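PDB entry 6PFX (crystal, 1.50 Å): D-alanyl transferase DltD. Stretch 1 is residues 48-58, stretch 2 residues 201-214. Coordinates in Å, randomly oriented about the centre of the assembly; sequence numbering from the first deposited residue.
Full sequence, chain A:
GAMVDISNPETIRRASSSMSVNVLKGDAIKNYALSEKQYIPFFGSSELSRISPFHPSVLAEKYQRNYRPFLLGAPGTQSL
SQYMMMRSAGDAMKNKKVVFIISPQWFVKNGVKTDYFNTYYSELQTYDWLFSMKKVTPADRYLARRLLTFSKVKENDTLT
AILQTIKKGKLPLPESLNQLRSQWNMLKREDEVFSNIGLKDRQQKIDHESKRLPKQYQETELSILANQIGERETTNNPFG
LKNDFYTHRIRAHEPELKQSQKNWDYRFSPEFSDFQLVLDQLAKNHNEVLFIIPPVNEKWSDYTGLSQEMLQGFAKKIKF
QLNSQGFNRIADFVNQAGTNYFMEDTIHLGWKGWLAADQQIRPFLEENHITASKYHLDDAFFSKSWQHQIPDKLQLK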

# COMPACT_ATOMS: atom_id res chain seq x y z
N LEU A 48 2.67 -5.20 -6.16
CA LEU A 48 2.94 -4.25 -7.22
C LEU A 48 4.13 -4.66 -8.08
O LEU A 48 4.31 -4.07 -9.16
N SER A 49 4.92 -5.63 -7.66
CA SER A 49 5.99 -6.15 -8.50
C SER A 49 5.53 -7.26 -9.45
O SER A 49 6.35 -7.79 -10.20
N ARG A 50 4.25 -7.63 -9.44
CA ARG A 50 3.78 -8.73 -10.27
C ARG A 50 3.53 -8.21 -11.68
O ARG A 50 2.40 -7.98 -12.12
N ILE A 51 4.62 -8.04 -12.43
CA ILE A 51 4.53 -7.53 -13.80
C ILE A 51 4.05 -8.65 -14.71
O ILE A 51 4.73 -9.67 -14.87
N SER A 52 2.89 -8.46 -15.31
CA SER A 52 2.28 -9.34 -16.29
C SER A 52 1.62 -8.40 -17.30
O SER A 52 1.64 -7.18 -17.11
N PRO A 53 1.02 -8.93 -18.36
CA PRO A 53 0.34 -8.03 -19.32
C PRO A 53 -0.76 -7.18 -18.69
O PRO A 53 -1.13 -6.16 -19.29
N PHE A 54 -1.25 -7.53 -17.49
CA PHE A 54 -2.41 -6.88 -16.87
C PHE A 54 -2.05 -5.95 -15.73
O PHE A 54 -2.94 -5.28 -15.19
N HIS A 55 -0.78 -5.87 -15.38
CA HIS A 55 -0.31 -4.94 -14.36
C HIS A 55 -0.59 -3.50 -14.76
O HIS A 55 -0.55 -3.16 -15.95
N PRO A 56 -0.90 -2.63 -13.79
CA PRO A 56 -1.28 -1.24 -14.13
C PRO A 56 -0.27 -0.50 -14.99
O PRO A 56 -0.66 0.33 -15.81
N SER A 57 1.02 -0.74 -14.79
CA SER A 57 2.01 -0.02 -15.57
C SER A 57 2.03 -0.50 -17.02
O SER A 57 2.27 0.29 -17.93
N VAL A 58 1.77 -1.80 -17.24
CA VAL A 58 1.75 -2.35 -18.59
C VAL A 58 0.53 -1.85 -19.36
O VAL A 58 0.65 -1.39 -20.50
N ASP A 201 15.53 -1.70 -12.53
CA ASP A 201 14.91 -1.35 -13.80
C ASP A 201 13.94 -2.42 -14.29
O ASP A 201 14.36 -3.48 -14.76
N ARG A 202 12.65 -2.13 -14.20
CA ARG A 202 11.61 -3.03 -14.69
C ARG A 202 11.00 -2.56 -16.00
O ARG A 202 10.04 -3.18 -16.48
N GLN A 203 11.53 -1.50 -16.61
CA GLN A 203 10.92 -0.97 -17.83
C GLN A 203 11.01 -1.95 -18.99
O GLN A 203 10.11 -1.99 -19.84
N GLN A 204 12.09 -2.73 -19.07
CA GLN A 204 12.19 -3.69 -20.16
C GLN A 204 11.16 -4.80 -20.02
O GLN A 204 10.60 -5.27 -21.01
N LYS A 205 10.88 -5.22 -18.78
CA LYS A 205 9.85 -6.22 -18.57
C LYS A 205 8.47 -5.65 -18.89
O LYS A 205 7.64 -6.33 -19.51
N ILE A 206 8.20 -4.42 -18.46
CA ILE A 206 6.95 -3.75 -18.81
C ILE A 206 6.77 -3.69 -20.32
O ILE A 206 5.69 -3.97 -20.84
N ASP A 207 7.83 -3.31 -21.05
CA ASP A 207 7.73 -3.25 -22.51
C ASP A 207 7.47 -4.64 -23.10
O ASP A 207 6.65 -4.79 -24.00
N HIS A 208 8.20 -5.65 -22.61
CA HIS A 208 8.00 -7.01 -23.10
C HIS A 208 6.55 -7.46 -22.91
O HIS A 208 5.90 -7.91 -23.86
N GLU A 209 6.03 -7.34 -21.69
CA GLU A 209 4.66 -7.78 -21.44
C GLU A 209 3.66 -7.00 -22.27
O GLU A 209 2.62 -7.55 -22.66
N SER A 210 3.95 -5.74 -22.60
CA SER A 210 2.99 -4.96 -23.37
C SER A 210 2.78 -5.55 -24.76
O SER A 210 1.68 -5.47 -25.30
N LYS A 211 3.82 -6.16 -25.35
CA LYS A 211 3.71 -6.73 -26.69
C LYS A 211 2.73 -7.90 -26.75
O LYS A 211 2.33 -8.30 -27.85
N ARG A 212 2.35 -8.46 -25.61
CA ARG A 212 1.44 -9.60 -25.60
C ARG A 212 -0.02 -9.18 -25.68
O ARG A 212 -0.88 -10.04 -25.87
N LEU A 213 -0.30 -7.89 -25.60
CA LEU A 213 -1.66 -7.39 -25.52
C LEU A 213 -2.21 -7.01 -26.89
O LEU A 213 -1.46 -6.70 -27.81
N PRO A 214 -3.54 -6.99 -27.03
CA PRO A 214 -4.13 -6.54 -28.30
C PRO A 214 -3.91 -5.05 -28.51
O PRO A 214 -3.85 -4.27 -27.55

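Stretch 2 lays one side of a helix, with the turn that follows it, against a stretch that contributes S49, the loop from I51 onward and the start of a helix at 56-58, and 641 Å² of surface is buried between them. The contact is mostly apolar, with charged side chains along part of its border.

D201 stays out of reach; its OD1 accepts from Q203 N at 3.1 Å, tying down the start of the helix. R202, at the N-cap position, points its CA-to-CB bond toward stretch 1. With chi1 m followed by two t angles, its chain runs out extended, so that R202 CD lies 4.1 Å from I51 CG1 and one face of the guanidinium covers S49, with S49 CB 4.2 Å from R202 NH2. The aliphatic part of an arginine serves here as apolar cover, while NH1 is satisfied elsewhere in the structure. S49 OG is engaged within its own stretch, accepting from R50 NE at 3.1 Å and from R50 NH1 at 2.9 Å.

Q203 and Q204 make no contact, and the next inward residue is K205. Its all-t chain reaches along I51, placing K205 CE 3.8 Å from I51 CB, and its NZ gives a weak hydrogen bond to I51 O at 3.4 Å. This is the one hydrogen bond across the contact, so packing must carry most of the fit.

I206 (chi1 m, chi2 t) sits among three residues of stretch 1. Its CG1 meets I51 CG2 at 4.0 Å, its CD1 meets S57 CB at 3.8 Å, and its CG2 meets V58 CG2 at 4.0 Å. I51, m at both chi angles, points toward the helix and has the largest covered area of any residue here. Just before the helix that holds S57 and V58, H55 caps it: H55 ND1 accepts from S57 N at 3.0 Å, while H55 NE2 donates to L48 O at 2.7 Å.

D207 and H208 stay clear of the contact. E209, one helical turn beyond K205, points inward with chi1 and chi2 both m. That fold keeps the side chain close to its own backbone: E209 CG packs 4.1 Å from I51 CG2, and E209 OE1 comes within 3.3 Å of P53 CD. The same OE1 forms a salt bridge with R212 NH1 at 2.9 Å, so the buried carboxylate finds its charge partner within its own stretch.

S210 turns its hydroxyl back to its own helix, S210 OG donating to D207 O at 2.6 Å, and V58 CG1 approaches S210 CA to 3.6 Å. A type I turn from S210 to L213 then brings two more side chains into play. R212 lays one face of its guanidinium over P53 CG, which is 4.0 Å from R212 CD. L213 (m, t) closes the contact: its CD2 lies 3.6 Å from P53 CB and 4.3 Å from F54 CE1, and its CD1 lies 3.8 Å from V58 CG1. The price is P53 O, 3.4 Å from L213 CD1 and buried without a polar partner.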

# COMPACT_ATOMS: atom_id res chain seq x y z
CB LEU A 48 3.16 -2.86 -6.61
CG LEU A 48 1.90 -2.19 -6.05
CD1 LEU A 48 2.28 -0.95 -5.25
CD2 LEU A 48 0.95 -1.84 -7.17
CB SER A 49 7.13 -6.69 -7.64
OG SER A 49 6.75 -7.92 -7.05
CB ARG A 50 2.52 -9.37 -9.69
CG ARG A 50 2.64 -9.90 -8.25
CD ARG A 50 3.75 -10.93 -8.09
NE ARG A 50 5.08 -10.35 -8.09
CZ ARG A 50 6.19 -10.99 -8.46
NH1 ARG A 50 7.36 -10.38 -8.43
NH2 ARG A 50 6.11 -12.26 -8.87
CB ILE A 51 5.87 -6.95 -14.30
CG1 ILE A 51 6.47 -5.97 -13.29
CG2 ILE A 51 5.67 -6.26 -15.66
CD1 ILE A 51 5.82 -4.62 -13.27
CB SER A 52 1.21 -10.21 -15.65
OG SER A 52 0.03 -9.47 -15.40
CB PRO A 53 -0.20 -8.99 -20.39
CG PRO A 53 0.69 -10.20 -20.29
CD PRO A 53 1.02 -10.33 -18.82
CB PHE A 54 -3.42 -7.96 -16.43
CG PHE A 54 -3.64 -8.96 -17.50
CD1 PHE A 54 -4.41 -8.65 -18.60
CD2 PHE A 54 -2.96 -10.17 -17.47
CE1 PHE A 54 -4.56 -9.54 -19.64
CE2 PHE A 54 -3.11 -11.08 -18.51
CZ PHE A 54 -3.90 -10.76 -19.60
CB HIS A 55 1.19 -5.20 -14.24
CG HIS A 55 1.88 -4.38 -13.21
ND1 HIS A 55 2.22 -3.06 -13.41
CD2 HIS A 55 2.30 -4.69 -11.96
CE1 HIS A 55 2.82 -2.59 -12.34
NE2 HIS A 55 2.88 -3.55 -11.44
CB PRO A 56 -1.44 -0.56 -12.76
CG PRO A 56 -1.68 -1.68 -11.79
CD PRO A 56 -0.99 -2.90 -12.35
CB SER A 57 3.39 -0.19 -14.96
OG SER A 57 3.44 0.30 -13.62
CB VAL A 58 1.81 -3.89 -18.57
CG1 VAL A 58 1.82 -4.41 -20.03
CG2 VAL A 58 3.01 -4.39 -17.79
CB ASP A 201 15.99 -1.11 -14.86
CG ASP A 201 15.43 -0.54 -16.15
OD1 ASP A 201 14.25 -0.11 -16.14
OD2 ASP A 201 16.16 -0.53 -17.16
CB ARG A 202 10.52 -3.20 -13.64
CG ARG A 202 11.00 -3.87 -12.38
CD ARG A 202 9.84 -4.41 -11.58
NE ARG A 202 10.30 -5.17 -10.42
CZ ARG A 202 10.70 -4.62 -9.28
NH1 ARG A 202 10.70 -3.30 -9.15
NH2 ARG A 202 11.10 -5.38 -8.28
CB GLN A 203 11.56 0.37 -18.22
CG GLN A 203 11.34 1.48 -17.20
CD GLN A 203 9.86 1.81 -16.98
OE1 GLN A 203 9.42 2.01 -15.84
NE2 GLN A 203 9.10 1.88 -18.07
CB GLN A 204 13.61 -4.25 -20.25
CG GLN A 204 13.82 -5.18 -21.44
CD GLN A 204 13.54 -4.51 -22.78
OE1 GLN A 204 13.89 -3.34 -22.97
NE2 GLN A 204 12.91 -5.23 -23.69
CB LYS A 205 9.90 -6.75 -17.14
CG LYS A 205 9.00 -7.95 -16.97
CD LYS A 205 9.10 -8.57 -15.59
CE LYS A 205 8.13 -9.74 -15.47
NZ LYS A 205 7.99 -10.22 -14.07
CB ILE A 206 6.89 -2.36 -18.15
CG1 ILE A 206 6.86 -2.52 -16.62
CG2 ILE A 206 5.70 -1.56 -18.62
CD1 ILE A 206 6.99 -1.23 -15.80
CB ASP A 207 9.02 -2.68 -23.10
CG ASP A 207 9.28 -1.24 -22.69
OD1 ASP A 207 8.46 -0.67 -21.95
OD2 ASP A 207 10.31 -0.68 -23.12
CB HIS A 208 8.95 -7.96 -22.38
CG HIS A 208 8.82 -9.39 -22.79
ND1 HIS A 208 8.70 -10.42 -21.89
CD2 HIS A 208 8.76 -9.96 -24.02
CE1 HIS A 208 8.59 -11.57 -22.54
NE2 HIS A 208 8.63 -11.31 -23.84
CB GLU A 209 4.35 -7.67 -19.94
CG GLU A 209 5.28 -8.48 -19.03
CD GLU A 209 5.14 -9.99 -19.20
OE1 GLU A 209 4.14 -10.44 -19.80
OE2 GLU A 209 6.04 -10.72 -18.73
CB SER A 210 3.45 -3.50 -23.48
OG SER A 210 4.50 -3.39 -24.42
CB LYS A 211 5.08 -7.21 -27.16
CG LYS A 211 6.11 -6.11 -27.33
CD LYS A 211 7.45 -6.69 -27.76
CE LYS A 211 8.50 -5.60 -27.95
NZ LYS A 211 9.82 -6.18 -28.32
CB ARG A 212 1.70 -10.43 -24.34
CG ARG A 212 3.17 -10.79 -24.19
CD ARG A 212 3.44 -11.44 -22.86
NE ARG A 212 2.83 -12.76 -22.78
CZ ARG A 212 2.85 -13.52 -21.70
NH1 ARG A 212 3.43 -13.09 -20.59
NH2 ARG A 212 2.27 -14.72 -21.72
CB LEU A 213 -1.68 -6.14 -24.64
CG LEU A 213 -1.33 -6.37 -23.17
CD1 LEU A 213 -1.09 -5.05 -22.46
CD2 LEU A 213 -2.45 -7.18 -22.50
CB PRO A 214 -5.63 -6.84 -28.13
CG PRO A 214 -5.73 -7.73 -26.94
CD PRO A 214 -4.57 -7.41 -26.06